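Local structure of carbohydrate oxidase (Microdochium nivale, 3RJA) at residues E297-Y302 and D306-I311; S365-V370 and P378-L383; A47-A52 and T164-D169; K440-E445 and Y465-R470. The protein oxidises the C1 hydroxyl of mono-, oligo- and polysaccharides to the lactone through a bound FAD, reducing oxygen to hydrogen peroxide. All coordinates share one frame; numbering follows the deposited sequence.

Contact 1: residues E297-Y302 and D306-I311. With ZN (zinc ion), chain E; ZN (zinc ion), chain D.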
loop_
_atom_site.group_PDB
_atom_site.type_symbol
_atom_site.label_atom_id
_atom_site.label_comp_id
_atom_site.label_asym_id
_atom_site.label_seq_id
_atom_site.Cartn_x
_atom_site.Cartn_y
_atom_site.Cartn_z
ATOM N N GLU A 297 21.263 1.235 -0.244
ATOM C CA GLU A 297 21.335 2.680 -0.194
ATOM C C GLU A 297 20.071 3.330 -0.724
ATOM O O GLU A 297 19.622 4.332 -0.157
ATOM C CB GLU A 297 22.556 3.175 -0.966
ATOM C CG GLU A 297 23.875 2.917 -0.217
ATOM C CD GLU A 297 25.110 3.156 -1.081
ATOM O OE1 GLU A 297 24.990 3.240 -2.337
ATOM O OE2 GLU A 297 26.217 3.235 -0.492
ATOM N N SER A 298 19.488 2.765 -1.797
ATOM C CA SER A 298 18.239 3.318 -2.341
ATOM C C SER A 298 17.104 3.134 -1.331
ATOM O O SER A 298 16.274 4.022 -1.158
ATOM C CB SER A 298 17.865 2.693 -3.702
ATOM O OG SER A 298 17.421 1.347 -3.552
ATOM N N VAL A 299 17.080 1.999 -0.641
ATOM C CA VAL A 299 16.083 1.805 0.422
ATOM C C VAL A 299 16.135 2.914 1.490
ATOM O O VAL A 299 15.091 3.487 1.865
ATOM C CB VAL A 299 16.168 0.419 1.075
ATOM C CG1 VAL A 299 14.942 0.186 2.034
ATOM C CG2 VAL A 299 16.184 -0.651 0.012
ATOM N N LEU A 300 17.349 3.224 1.952
ATOM C CA LEU A 300 17.543 4.303 2.913
ATOM C C LEU A 300 17.154 5.645 2.298
ATOM O O LEU A 300 16.474 6.478 2.940
ATOM C CB LEU A 300 19.019 4.359 3.395
ATOM C CG LEU A 300 19.350 5.419 4.463
ATOM C CD1 LEU A 300 18.378 5.288 5.659
ATOM C CD2 LEU A 300 20.845 5.302 4.915
ATOM N N SER A 301 17.587 5.860 1.055
ATOM C CA SER A 301 17.412 7.168 0.408
ATOM C C SER A 301 15.963 7.665 0.359
ATOM O O SER A 301 15.741 8.839 0.550
ATOM C CB SER A 301 17.968 7.149 -1.008
ATOM O OG SER A 301 17.951 8.446 -1.535
ATOM N N TYR A 302 15.000 6.769 0.105
ATOM C CA TYR A 302 13.590 7.184 -0.032
ATOM C C TYR A 302 12.745 6.899 1.227
ATOM O O TYR A 302 11.526 7.060 1.206
ATOM C CB TYR A 302 12.952 6.568 -1.298
ATOM C CG TYR A 302 13.103 7.408 -2.571
ATOM C CD1 TYR A 302 12.604 8.710 -2.640
ATOM C CD2 TYR A 302 13.744 6.899 -3.696
ATOM C CE1 TYR A 302 12.738 9.476 -3.789
ATOM C CE2 TYR A 302 13.895 7.659 -4.849
ATOM C CZ TYR A 302 13.382 8.942 -4.897
ATOM O OH TYR A 302 13.520 9.693 -6.054
ATOM N N ASP A 306 16.447 7.969 9.373
ATOM C CA ASP A 306 17.883 7.811 9.397
ATOM C C ASP A 306 18.279 6.321 9.438
ATOM O O ASP A 306 19.444 6.008 9.445
ATOM C CB ASP A 306 18.535 8.643 10.523
ATOM C CG ASP A 306 18.318 8.052 11.909
ATOM O OD1 ASP A 306 17.550 7.078 12.067
ATOM O OD2 ASP A 306 18.936 8.568 12.858
ATOM N N HIS A 307 17.302 5.419 9.474
ATOM C CA HIS A 307 17.579 3.984 9.291
ATOM C C HIS A 307 16.331 3.314 8.709
ATOM O O HIS A 307 15.229 3.896 8.739
ATOM C CB HIS A 307 17.990 3.319 10.618
ATOM C CG HIS A 307 16.846 3.118 11.569
ATOM N ND1 HIS A 307 16.363 4.118 12.385
ATOM C CD2 HIS A 307 16.084 2.033 11.828
ATOM C CE1 HIS A 307 15.363 3.657 13.109
ATOM N NE2 HIS A 307 15.175 2.392 12.790
ATOM N N VAL A 308 16.501 2.106 8.178
ATOM C CA VAL A 308 15.384 1.362 7.589
ATOM C C VAL A 308 14.991 0.086 8.287
ATOM O O VAL A 308 13.861 -0.382 8.097
ATOM C CB VAL A 308 15.586 1.058 6.087
ATOM C CG1 VAL A 308 15.805 2.381 5.302
ATOM C CG2 VAL A 308 16.702 0.099 5.864
ATOM N N ASP A 309 15.893 -0.495 9.083
ATOM C CA ASP A 309 15.558 -1.770 9.727
ATOM C C ASP A 309 14.617 -1.557 10.921
ATOM O O ASP A 309 15.054 -1.527 12.075
ATOM C CB ASP A 309 16.823 -2.549 10.112
ATOM C CG ASP A 309 16.529 -3.987 10.548
ATOM O OD1 ASP A 309 15.399 -4.490 10.390
ATOM O OD2 ASP A 309 17.443 -4.638 11.067
ATOM N N PHE A 310 13.321 -1.407 10.623
ATOM C CA PHE A 310 12.301 -1.212 11.648
ATOM C C PHE A 310 11.738 -2.524 12.152
ATOM O O PHE A 310 11.268 -3.365 11.360
ATOM C CB PHE A 310 11.162 -0.327 11.121
ATOM C CG PHE A 310 11.424 1.151 11.252
ATOM C CD1 PHE A 310 12.372 1.777 10.463
ATOM C CD2 PHE A 310 10.713 1.915 12.170
ATOM C CE1 PHE A 310 12.608 3.165 10.588
ATOM C CE2 PHE A 310 10.940 3.299 12.294
ATOM C CZ PHE A 310 11.885 3.916 11.483
ATOM N N ILE A 311 11.800 -2.707 13.464
ATOM C CA ILE A 311 11.124 -3.831 14.134
ATOM C C ILE A 311 10.123 -3.313 15.190
ATOM O O ILE A 311 9.585 -4.081 15.983
ATOM C CB ILE A 311 12.144 -4.804 14.777
ATOM C CG1 ILE A 311 13.041 -4.069 15.789
ATOM C CG2 ILE A 311 12.999 -5.504 13.676
ATOM C CD1 ILE A 311 13.850 -5.035 16.729
HETATM ZN ZN ZN E . 17.635 5.565 13.350
HETATM ZN ZN ZN D . 15.931 -6.321 11.175
HETATM O O HOH W 1 17.684 -7.309 10.371
HETATM O O HOH W 2 16.062 -6.197 13.253
#
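V308 is pressed against the last turn of the helix that carries V299 and L300. Its CG1, anti to its own carbonyl carbon (chi1 -57°), makes the tight part of the contact. It lies 3.5 Å from L300 CA and touches V299 O, so one methyl meets helix backbone directly. The V299 side chain crosses that of V308 at about a right angle, its CG1 4.0 Å from V308 CG1. L300, with CG anti to its N, brings its end to the loop: its CD1 is 3.9 Å from V308 CG1 and brushes H307 CA. This apolar seam stops at the solvent side, where the D306 and H307 side chains leave their CA atoms away from the helix to grip a zinc ion, 2.0 Å from D306 OD1 and 2.2 Å from H307 ND1. The H307 imidazole also lies against the F310 ring. On the other flank D309, centre of an inverse gamma turn, chelates a second zinc with both carboxylate oxygens, joined by two waters and H114. The short link between the segments carries N304, which lines a pocket that holds the substrate analogue. Helix 295-301 leans on L293 of strand 286-293 through S298 and S301, while V308 and D309 rest on T117 of helix 112-123.

Contact 2: residues S365-V370 and P378-L383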
loop_
_atom_site.group_PDB
_atom_site.type_symbol
_atom_site.label_atom_id
_atom_site.label_comp_id
_atom_site.label_asym_id
_atom_site.label_seq_id
_atom_site.Cartn_x
_atom_site.Cartn_y
_atom_site.Cartn_z
ATOM N N SER A 365 5.658 -0.432 -18.390
ATOM C CA SER A 365 5.540 -0.656 -16.958
ATOM C C SER A 365 5.380 -2.143 -16.690
ATOM O O SER A 365 4.449 -2.790 -17.206
ATOM C CB SER A 365 4.386 0.131 -16.343
ATOM O OG SER A 365 4.208 -0.256 -14.978
ATOM N N GLN A 366 6.272 -2.691 -15.869
ATOM C CA GLN A 366 6.143 -4.094 -15.458
ATOM C C GLN A 366 4.813 -4.409 -14.698
ATOM O O GLN A 366 4.305 -5.535 -14.739
ATOM C CB GLN A 366 7.375 -4.484 -14.631
ATOM C CG GLN A 366 7.643 -5.958 -14.514
ATOM C CD GLN A 366 7.795 -6.729 -15.832
ATOM O OE1 GLN A 366 7.491 -7.904 -15.848
ATOM N NE2 GLN A 366 8.259 -6.099 -16.911
ATOM N N VAL A 367 4.244 -3.416 -14.027
ATOM C CA VAL A 367 2.980 -3.620 -13.315
ATOM C C VAL A 367 1.871 -4.108 -14.277
ATOM O O VAL A 367 1.029 -4.947 -13.903
ATOM C CB VAL A 367 2.478 -2.300 -12.623
ATOM C CG1 VAL A 367 1.023 -2.477 -12.087
ATOM C CG2 VAL A 367 3.446 -1.860 -11.532
ATOM N N THR A 368 1.922 -3.603 -15.515
ATOM C CA THR A 368 0.906 -3.859 -16.569
ATOM C C THR A 368 1.105 -5.171 -17.316
ATOM O O THR A 368 0.273 -5.532 -18.134
ATOM C CB THR A 368 0.917 -2.750 -17.661
ATOM O OG1 THR A 368 2.113 -2.855 -18.476
ATOM C CG2 THR A 368 0.857 -1.406 -17.054
ATOM N N LYS A 369 2.220 -5.858 -17.084
ATOM C CA LYS A 369 2.433 -7.175 -17.681
ATOM C C LYS A 369 1.589 -8.282 -17.019
ATOM O O LYS A 369 1.525 -9.392 -17.529
ATOM C CB LYS A 369 3.919 -7.549 -17.687
ATOM C CG LYS A 369 4.862 -6.472 -18.313
ATOM C CD LYS A 369 4.474 -6.139 -19.755
ATOM C CE LYS A 369 5.396 -5.108 -20.364
ATOM N NZ LYS A 369 4.801 -4.644 -21.616
ATOM N N VAL A 370 0.961 -7.987 -15.875
ATOM C CA VAL A 370 -0.072 -8.851 -15.338
ATOM C C VAL A 370 -1.412 -8.225 -15.733
ATOM O O VAL A 370 -1.564 -6.998 -15.697
ATOM C CB VAL A 370 0.068 -9.012 -13.812
ATOM C CG1 VAL A 370 -1.016 -9.931 -13.234
ATOM C CG2 VAL A 370 1.468 -9.553 -13.451
ATOM N N PRO A 378 -7.029 -5.021 -9.257
ATOM C CA PRO A 378 -7.920 -4.595 -10.367
ATOM C C PRO A 378 -7.474 -3.365 -11.128
ATOM O O PRO A 378 -8.256 -2.833 -11.935
ATOM C CB PRO A 378 -9.198 -4.180 -9.626
ATOM C CG PRO A 378 -8.654 -3.626 -8.273
ATOM C CD PRO A 378 -7.310 -4.265 -8.020
ATOM N N HIS A 379 -6.263 -2.885 -10.871
ATOM C CA HIS A 379 -5.861 -1.595 -11.437
ATOM C C HIS A 379 -4.866 -1.729 -12.596
ATOM O O HIS A 379 -4.152 -0.771 -12.915
ATOM C CB HIS A 379 -5.247 -0.703 -10.354
ATOM C CG HIS A 379 -6.091 -0.559 -9.134
ATOM N ND1 HIS A 379 -7.335 0.041 -9.151
ATOM C CD2 HIS A 379 -5.854 -0.910 -7.846
ATOM C CE1 HIS A 379 -7.834 0.050 -7.925
ATOM N NE2 HIS A 379 -6.950 -0.515 -7.111
ATOM N N ARG A 380 -4.786 -2.919 -13.197
ATOM C CA ARG A 380 -3.742 -3.159 -14.232
ATOM C C ARG A 380 -3.942 -2.299 -15.495
ATOM O O ARG A 380 -3.019 -2.161 -16.307
ATOM C CB ARG A 380 -3.685 -4.652 -14.623
ATOM C CG ARG A 380 -3.445 -5.618 -13.450
ATOM C CD ARG A 380 -2.055 -5.481 -12.755
ATOM N NE ARG A 380 -1.934 -6.508 -11.725
ATOM C CZ ARG A 380 -0.818 -6.872 -11.075
ATOM N NH1 ARG A 380 0.380 -6.336 -11.361
ATOM N NH2 ARG A 380 -0.906 -7.815 -10.127
ATOM N N ASP A 381 -5.163 -1.768 -15.673
ATOM C CA ASP A 381 -5.506 -0.974 -16.854
ATOM C C ASP A 381 -5.484 0.501 -16.499
ATOM O O ASP A 381 -6.111 1.321 -17.178
ATOM C CB ASP A 381 -6.898 -1.370 -17.396
ATOM C CG ASP A 381 -8.001 -1.256 -16.341
ATOM O OD1 ASP A 381 -7.697 -1.105 -15.117
ATOM O OD2 ASP A 381 -9.194 -1.307 -16.722
ATOM N N LYS A 382 -4.823 0.828 -15.390
ATOM C CA LYS A 382 -4.723 2.234 -14.922
ATOM C C LYS A 382 -3.300 2.737 -15.027
ATOM O O LYS A 382 -2.374 2.115 -14.496
ATOM C CB LYS A 382 -5.211 2.405 -13.473
ATOM C CG LYS A 382 -6.587 1.751 -13.156
ATOM C CD LYS A 382 -7.711 2.249 -14.120
ATOM C CE LYS A 382 -9.125 2.008 -13.580
ATOM N NZ LYS A 382 -9.475 0.568 -13.553
ATOM N N LEU A 383 -3.136 3.873 -15.697
ATOM C CA LEU A 383 -1.847 4.487 -15.892
ATOM C C LEU A 383 -1.388 5.212 -14.631
ATOM O O LEU A 383 -0.206 5.105 -14.235
ATOM C CB LEU A 383 -1.877 5.470 -17.106
ATOM C CG LEU A 383 -0.496 6.016 -17.487
ATOM C CD1 LEU A 383 -0.321 6.145 -18.998
ATOM C CD2 LEU A 383 -0.189 7.347 -16.802
#
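R380 lays its guanidinium flat against V370 and turns its edge to V367. V370 CB sits over the centre of one face, 3.5 Å above the plane, with V370 CG1 3.7 Å from R380 CZ; the two side chains run at a slant to each other. At the edge, R380 NH1 donates to V367 O at 3.0 Å (N-H...O 154°). The donor lies in the carbonyl plane on a lone pair, and the acceptor is only 17° out of the guanidinium plane. The V367 side chain crosses the arginine nearly at right angles, its CG1 4.0 Å from R380 NH1. A bend at chi2 (-65°) folds the R380 chain around V370 O, which approaches CG to 3.2 Å. R380 NH2 has partners beyond the two segments, a salt bridge to D158 and a bond to T375, so the group is fixed from both ends. A leucine in its place would probably leave D158 without this counter-charge, V367 O without this donor and V370 without its flat cover. The 3-10 turn presenting V367 O opens with an ST turn at S365, whose carbonyl takes both T368 N and T368 OG1; R380 itself sits in a type I turn, H379 to K382. Both segments belong to the connection between neighbouring antiparallel strands 352-359 and 384-392; V367 leans on S150 of helix 150-153, and H379 and K382 on T325 of strand 318-326.

Contact 3: residues A47-A52 and T164-D169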
loop_
_atom_site.group_PDB
_atom_site.type_symbol
_atom_site.label_atom_id
_atom_site.label_comp_id
_atom_site.label_asym_id
_atom_site.label_seq_id
_atom_site.Cartn_x
_atom_site.Cartn_y
_atom_site.Cartn_z
ATOM N N ALA A 47 0.399 -21.582 14.934
ATOM C CA ALA A 47 -0.512 -22.238 15.844
ATOM C C ALA A 47 -1.243 -21.229 16.752
ATOM O O ALA A 47 -2.440 -21.397 17.045
ATOM C CB ALA A 47 0.265 -23.288 16.690
ATOM N N HIS A 48 -0.534 -20.190 17.200
ATOM C CA HIS A 48 -1.158 -19.107 17.959
ATOM C C HIS A 48 -2.257 -18.420 17.141
ATOM O O HIS A 48 -3.364 -18.165 17.657
ATOM C CB HIS A 48 -0.123 -18.062 18.359
ATOM C CG HIS A 48 0.804 -18.500 19.455
ATOM N ND1 HIS A 48 2.003 -17.859 19.705
ATOM C CD2 HIS A 48 0.710 -19.508 20.365
ATOM C CE1 HIS A 48 2.611 -18.458 20.722
ATOM N NE2 HIS A 48 1.854 -19.465 21.133
ATOM N N ILE A 49 -1.930 -18.086 15.880
ATOM C CA ILE A 49 -2.886 -17.430 14.975
ATOM C C ILE A 49 -4.142 -18.302 14.863
ATOM O O ILE A 49 -5.272 -17.809 15.028
ATOM C CB ILE A 49 -2.268 -17.109 13.569
ATOM C CG1 ILE A 49 -1.064 -16.124 13.705
ATOM C CG2 ILE A 49 -3.356 -16.531 12.606
ATOM C CD1 ILE A 49 -0.211 -15.963 12.419
ATOM N N GLN A 50 -3.920 -19.597 14.602
ATOM C CA GLN A 50 -4.981 -20.593 14.547
ATOM C C GLN A 50 -5.838 -20.654 15.818
ATOM O O GLN A 50 -7.062 -20.616 15.758
ATOM C CB GLN A 50 -4.365 -21.977 14.268
ATOM C CG GLN A 50 -5.385 -23.115 14.145
ATOM C CD GLN A 50 -4.691 -24.431 13.820
ATOM O OE1 GLN A 50 -3.654 -24.750 14.394
ATOM N NE2 GLN A 50 -5.225 -25.155 12.860
ATOM N N SER A 51 -5.198 -20.737 16.970
ATOM C CA SER A 51 -5.922 -20.795 18.223
ATOM C C SER A 51 -6.737 -19.508 18.456
ATOM O O SER A 51 -7.853 -19.558 19.015
ATOM C CB SER A 51 -4.922 -20.980 19.369
ATOM O OG SER A 51 -4.261 -22.238 19.239
ATOM N N ALA A 52 -6.169 -18.361 18.056
ATOM C CA ALA A 52 -6.874 -17.091 18.212
ATOM C C ALA A 52 -8.155 -17.111 17.366
ATOM O O ALA A 52 -9.197 -16.720 17.836
ATOM C CB ALA A 52 -5.965 -15.872 17.858
ATOM N N THR A 164 0.883 -19.555 3.213
ATOM C CA THR A 164 0.218 -20.396 4.178
ATOM C C THR A 164 -0.859 -19.514 4.786
ATOM O O THR A 164 -0.607 -18.358 5.136
ATOM C CB THR A 164 1.210 -20.884 5.259
ATOM O OG1 THR A 164 2.270 -21.608 4.609
ATOM C CG2 THR A 164 0.528 -21.819 6.258
ATOM N N VAL A 165 -2.072 -20.023 4.890
ATOM C CA VAL A 165 -3.179 -19.154 5.327
ATOM C C VAL A 165 -3.974 -19.854 6.417
ATOM O O VAL A 165 -4.310 -21.039 6.285
ATOM C CB VAL A 165 -4.120 -18.819 4.152
ATOM C CG1 VAL A 165 -5.147 -17.748 4.547
ATOM C CG2 VAL A 165 -3.346 -18.386 2.937
ATOM N N VAL A 166 -4.301 -19.119 7.475
ATOM C CA VAL A 166 -5.276 -19.574 8.487
ATOM C C VAL A 166 -6.663 -19.117 8.060
ATOM O O VAL A 166 -6.909 -17.895 7.929
ATOM C CB VAL A 166 -4.941 -19.000 9.896
ATOM C CG1 VAL A 166 -6.004 -19.436 10.946
ATOM C CG2 VAL A 166 -3.566 -19.421 10.320
ATOM N N LEU A 167 -7.569 -20.073 7.831
ATOM C CA LEU A 167 -8.931 -19.743 7.378
ATOM C C LEU A 167 -9.859 -19.435 8.538
ATOM O O LEU A 167 -9.516 -19.735 9.683
ATOM C CB LEU A 167 -9.535 -20.874 6.519
ATOM C CG LEU A 167 -8.742 -21.287 5.282
ATOM C CD1 LEU A 167 -9.482 -22.378 4.474
ATOM C CD2 LEU A 167 -8.380 -20.077 4.389
ATOM N N ALA A 168 -11.061 -18.927 8.221
ATOM C CA ALA A 168 -12.079 -18.581 9.243
ATOM C C ALA A 168 -12.547 -19.761 10.109
ATOM O O ALA A 168 -12.917 -19.588 11.288
ATOM C CB ALA A 168 -13.287 -17.878 8.587
ATOM N N ASP A 169 -12.512 -20.958 9.536
ATOM C CA ASP A 169 -12.901 -22.160 10.268
ATOM C C ASP A 169 -11.767 -22.755 11.104
ATOM O O ASP A 169 -11.944 -23.816 11.722
ATOM C CB ASP A 169 -13.489 -23.210 9.318
ATOM C CG ASP A 169 -12.464 -23.774 8.304
ATOM O OD1 ASP A 169 -11.264 -23.405 8.309
ATOM O OD2 ASP A 169 -12.892 -24.623 7.489
#
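I49 sets its CG2 methyl against V166, 3.7 Å from V166 CG2 and 4.0 Å from V166 CB. That branch is the one anti to the I49 backbone N, and the two side chains meet at a slant, branch to branch. The other V166 methyl, CG1, itself anti to N (chi1 178°), slips alongside the helix backbone and comes within 3.9 Å of Q50 CA. V166 thus straddles the helix surface, one branch on a side chain and one on the main chain, and the meeting is wholly apolar. Q50 contributes its backbone and CB; its extended chain runs past, and the amide NE2 bonds G170 O in the turn that follows the strand. The I49 side chain is about 7 Å from the bound FAD, which puts this packing near the cofactor. The contact joins the two layers of the FAD-binding domain, which is of the PCMH type. Helix 46-58 makes the crossover from strand 39-42 to strand 63-66, parallel members of a three-stranded sheet with strand 84-87 between them. Strand 160-166 belongs to the antiparallel sheet, flanked by strands 172-176 and 196-206; I49 also touches I196 of the latter, and Q50 touches I172 of the former.

Contact 4: residues K440-E445 and Y465-R470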
loop_
_atom_site.group_PDB
_atom_site.type_symbol
_atom_site.label_atom_id
_atom_site.label_comp_id
_atom_site.label_asym_id
_atom_site.label_seq_id
_atom_site.Cartn_x
_atom_site.Cartn_y
_atom_site.Cartn_z
ATOM N N LYS A 440 -16.809 -1.428 -4.464
ATOM C CA LYS A 440 -16.993 -1.213 -5.897
ATOM C C LYS A 440 -15.800 -0.458 -6.493
ATOM O O LYS A 440 -15.332 -0.816 -7.548
ATOM C CB LYS A 440 -18.303 -0.468 -6.194
ATOM C CG LYS A 440 -18.803 -0.616 -7.650
ATOM C CD LYS A 440 -19.882 0.442 -7.987
ATOM C CE LYS A 440 -19.233 1.818 -8.213
ATOM N NZ LYS A 440 -19.849 2.912 -7.397
ATOM N N VAL A 441 -15.311 0.589 -5.827
ATOM C CA VAL A 441 -14.204 1.357 -6.410
ATOM C C VAL A 441 -12.847 0.713 -6.139
ATOM O O VAL A 441 -11.921 0.876 -6.949
ATOM C CB VAL A 441 -14.219 2.869 -5.997
ATOM C CG1 VAL A 441 -15.474 3.553 -6.521
ATOM C CG2 VAL A 441 -14.094 3.055 -4.448
ATOM N N TYR A 442 -12.716 -0.023 -5.020
ATOM C CA TYR A 442 -11.432 -0.663 -4.696
ATOM C C TYR A 442 -11.127 -1.876 -5.587
ATOM O O TYR A 442 -9.949 -2.222 -5.790
ATOM C CB TYR A 442 -11.366 -1.138 -3.227
ATOM C CG TYR A 442 -11.245 -0.085 -2.113
ATOM C CD1 TYR A 442 -10.602 1.138 -2.290
ATOM C CD2 TYR A 442 -11.752 -0.378 -0.847
ATOM C CE1 TYR A 442 -10.504 2.069 -1.210
ATOM C CE2 TYR A 442 -11.696 0.516 0.192
ATOM C CZ TYR A 442 -11.064 1.723 0.026
ATOM O OH TYR A 442 -11.007 2.514 1.136
ATOM N N TYR A 443 -12.176 -2.549 -6.088
ATOM C CA TYR A 443 -11.977 -3.824 -6.756
ATOM C C TYR A 443 -12.469 -3.932 -8.214
ATOM O O TYR A 443 -12.243 -4.943 -8.826
ATOM C CB TYR A 443 -12.527 -4.970 -5.904
ATOM C CG TYR A 443 -11.845 -5.095 -4.558
ATOM C CD1 TYR A 443 -10.463 -5.352 -4.468
ATOM C CD2 TYR A 443 -12.568 -4.914 -3.370
ATOM C CE1 TYR A 443 -9.821 -5.440 -3.204
ATOM C CE2 TYR A 443 -11.933 -4.993 -2.127
ATOM C CZ TYR A 443 -10.571 -5.259 -2.057
ATOM O OH TYR A 443 -9.974 -5.364 -0.830
ATOM N N GLY A 444 -13.127 -2.897 -8.744
ATOM C CA GLY A 444 -13.379 -2.781 -10.193
ATOM C C GLY A 444 -13.982 -4.035 -10.802
ATOM O O GLY A 444 -14.965 -4.583 -10.267
ATOM N N GLU A 445 -13.367 -4.521 -11.878
ATOM C CA GLU A 445 -13.917 -5.670 -12.633
ATOM C C GLU A 445 -13.794 -7.001 -11.871
ATOM O O GLU A 445 -14.372 -8.005 -12.278
ATOM C CB GLU A 445 -13.285 -5.772 -14.041
ATOM C CG GLU A 445 -11.761 -6.053 -14.060
ATOM C CD GLU A 445 -11.180 -6.243 -15.466
ATOM O OE1 GLU A 445 -10.627 -5.280 -16.045
ATOM O OE2 GLU A 445 -11.241 -7.370 -15.986
ATOM N N TYR A 465 -14.657 -6.227 8.359
ATOM C CA TYR A 465 -14.387 -4.836 8.635
ATOM C C TYR A 465 -15.235 -4.026 7.657
ATOM O O TYR A 465 -15.732 -4.579 6.667
ATOM C CB TYR A 465 -12.877 -4.524 8.538
ATOM C CG TYR A 465 -12.199 -4.675 7.165
ATOM C CD1 TYR A 465 -11.764 -5.930 6.700
ATOM C CD2 TYR A 465 -11.932 -3.556 6.360
ATOM C CE1 TYR A 465 -11.117 -6.062 5.441
ATOM C CE2 TYR A 465 -11.274 -3.680 5.108
ATOM C CZ TYR A 465 -10.848 -4.930 4.663
ATOM O OH TYR A 465 -10.174 -5.068 3.419
ATOM N N PRO A 466 -15.386 -2.718 7.905
ATOM C CA PRO A 466 -16.442 -2.040 7.145
ATOM C C PRO A 466 -16.219 -1.908 5.629
ATOM O O PRO A 466 -17.155 -1.504 4.916
ATOM C CB PRO A 466 -16.527 -0.647 7.814
ATOM C CG PRO A 466 -16.067 -0.889 9.212
ATOM C CD PRO A 466 -14.907 -1.887 9.029
ATOM N N GLN A 467 -15.028 -2.228 5.120
ATOM C CA GLN A 467 -14.865 -2.228 3.665
ATOM C C GLN A 467 -14.366 -3.573 3.152
ATOM O O GLN A 467 -13.740 -3.651 2.088
ATOM C CB GLN A 467 -14.031 -1.031 3.145
ATOM C CG GLN A 467 -14.645 0.337 3.530
ATOM C CD GLN A 467 -13.804 1.563 3.161
ATOM O OE1 GLN A 467 -12.587 1.493 3.002
ATOM N NE2 GLN A 467 -14.482 2.722 3.051
ATOM N N ALA A 468 -14.660 -4.632 3.912
ATOM C CA ALA A 468 -14.520 -6.003 3.426
ATOM C C ALA A 468 -15.494 -6.202 2.275
ATOM O O ALA A 468 -16.587 -5.623 2.271
ATOM C CB ALA A 468 -14.836 -7.036 4.562
ATOM N N VAL A 469 -15.102 -7.036 1.320
ATOM C CA VAL A 469 -15.989 -7.522 0.277
ATOM C C VAL A 469 -17.175 -8.290 0.923
ATOM O O VAL A 469 -16.976 -9.044 1.869
ATOM C CB VAL A 469 -15.162 -8.428 -0.680
ATOM C CG1 VAL A 469 -16.033 -9.248 -1.576
ATOM C CG2 VAL A 469 -14.180 -7.567 -1.535
ATOM N N ARG A 470 -18.403 -8.091 0.438
ATOM C CA ARG A 470 -19.539 -8.907 0.927
ATOM C C ARG A 470 -19.480 -10.348 0.407
ATOM O O ARG A 470 -19.179 -10.555 -0.762
ATOM C CB ARG A 470 -20.896 -8.312 0.529
ATOM C CG ARG A 470 -21.238 -7.001 1.159
ATOM C CD ARG A 470 -22.730 -6.615 0.913
ATOM N NE ARG A 470 -22.991 -5.283 1.452
ATOM C CZ ARG A 470 -23.217 -5.034 2.739
ATOM N NH1 ARG A 470 -23.220 -6.028 3.625
ATOM N NH2 ARG A 470 -23.442 -3.790 3.146
HETATM O O HOH W 3 -11.675 -5.251 1.214
#
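Y442 and Q467 tie helix 435-443 to the type I turn Y465-A468 near the C-terminal end of the berberine-like region. Y442 CB lies over one face of the Y443 ring, 3.9 Å above its plane and toward the rim. With CG anti to the carbonyl carbon (chi1 -72°), the ring then heads for the turn. Its CE2 edge comes first, 3.1 Å from Q467 OE1, which lies in the ring plane. At the tip, Y442 OH donates to Q467 OE1 at 2.6 Å, a short bond whose donor is tilted 32° from the amide carbonyl plane; ring and amide stand 71° apart. The same hydroxyl accepts from D430 N, and Q467 NE2 bonds D430 O and M433 O, so the amide's rotation is set from both ends. A phenylalanine at Y442 would probably leave the buried Q467 OE1 without this donor and D430 N without its acceptor. Beside this pair, Y443 CE2 packs 3.5 Å from V469 CG2, a slanting approach. The Y465 side chain, about 4 Å from the FAD, has its hydroxyl bonded to S192 as well. Between the Y443 and Y465 hydroxyls sits one water, 2.7 Å from Y443 OH and 2.7 Å from Y465 OH, that donates to Q467 O at 2.8 Å.

How the contacts relate
Contacts 3 and 4 are buried, contact 2 partly so, and contact 1 lies at the surface, where a small apolar patch is flanked by zinc-binding side chains. Contact 3 is purely aliphatic, helix against strand; contact 4 buries polar groups and satisfies them with a hydroxyl, an amide and a water; contact 2 turns on one arginine. Contacts 1, 2 and 4 all pack loop segments, in 1 and 4 against the end of a helix. Contacts 2 and 4 touch: P378 CG is 3.1 Å from Y442 O, and N372 bonds both R380 N and E445 OE1. Contacts 1 and 4 lie on opposite sides of the chain's centre, about 32 Å apart between centres.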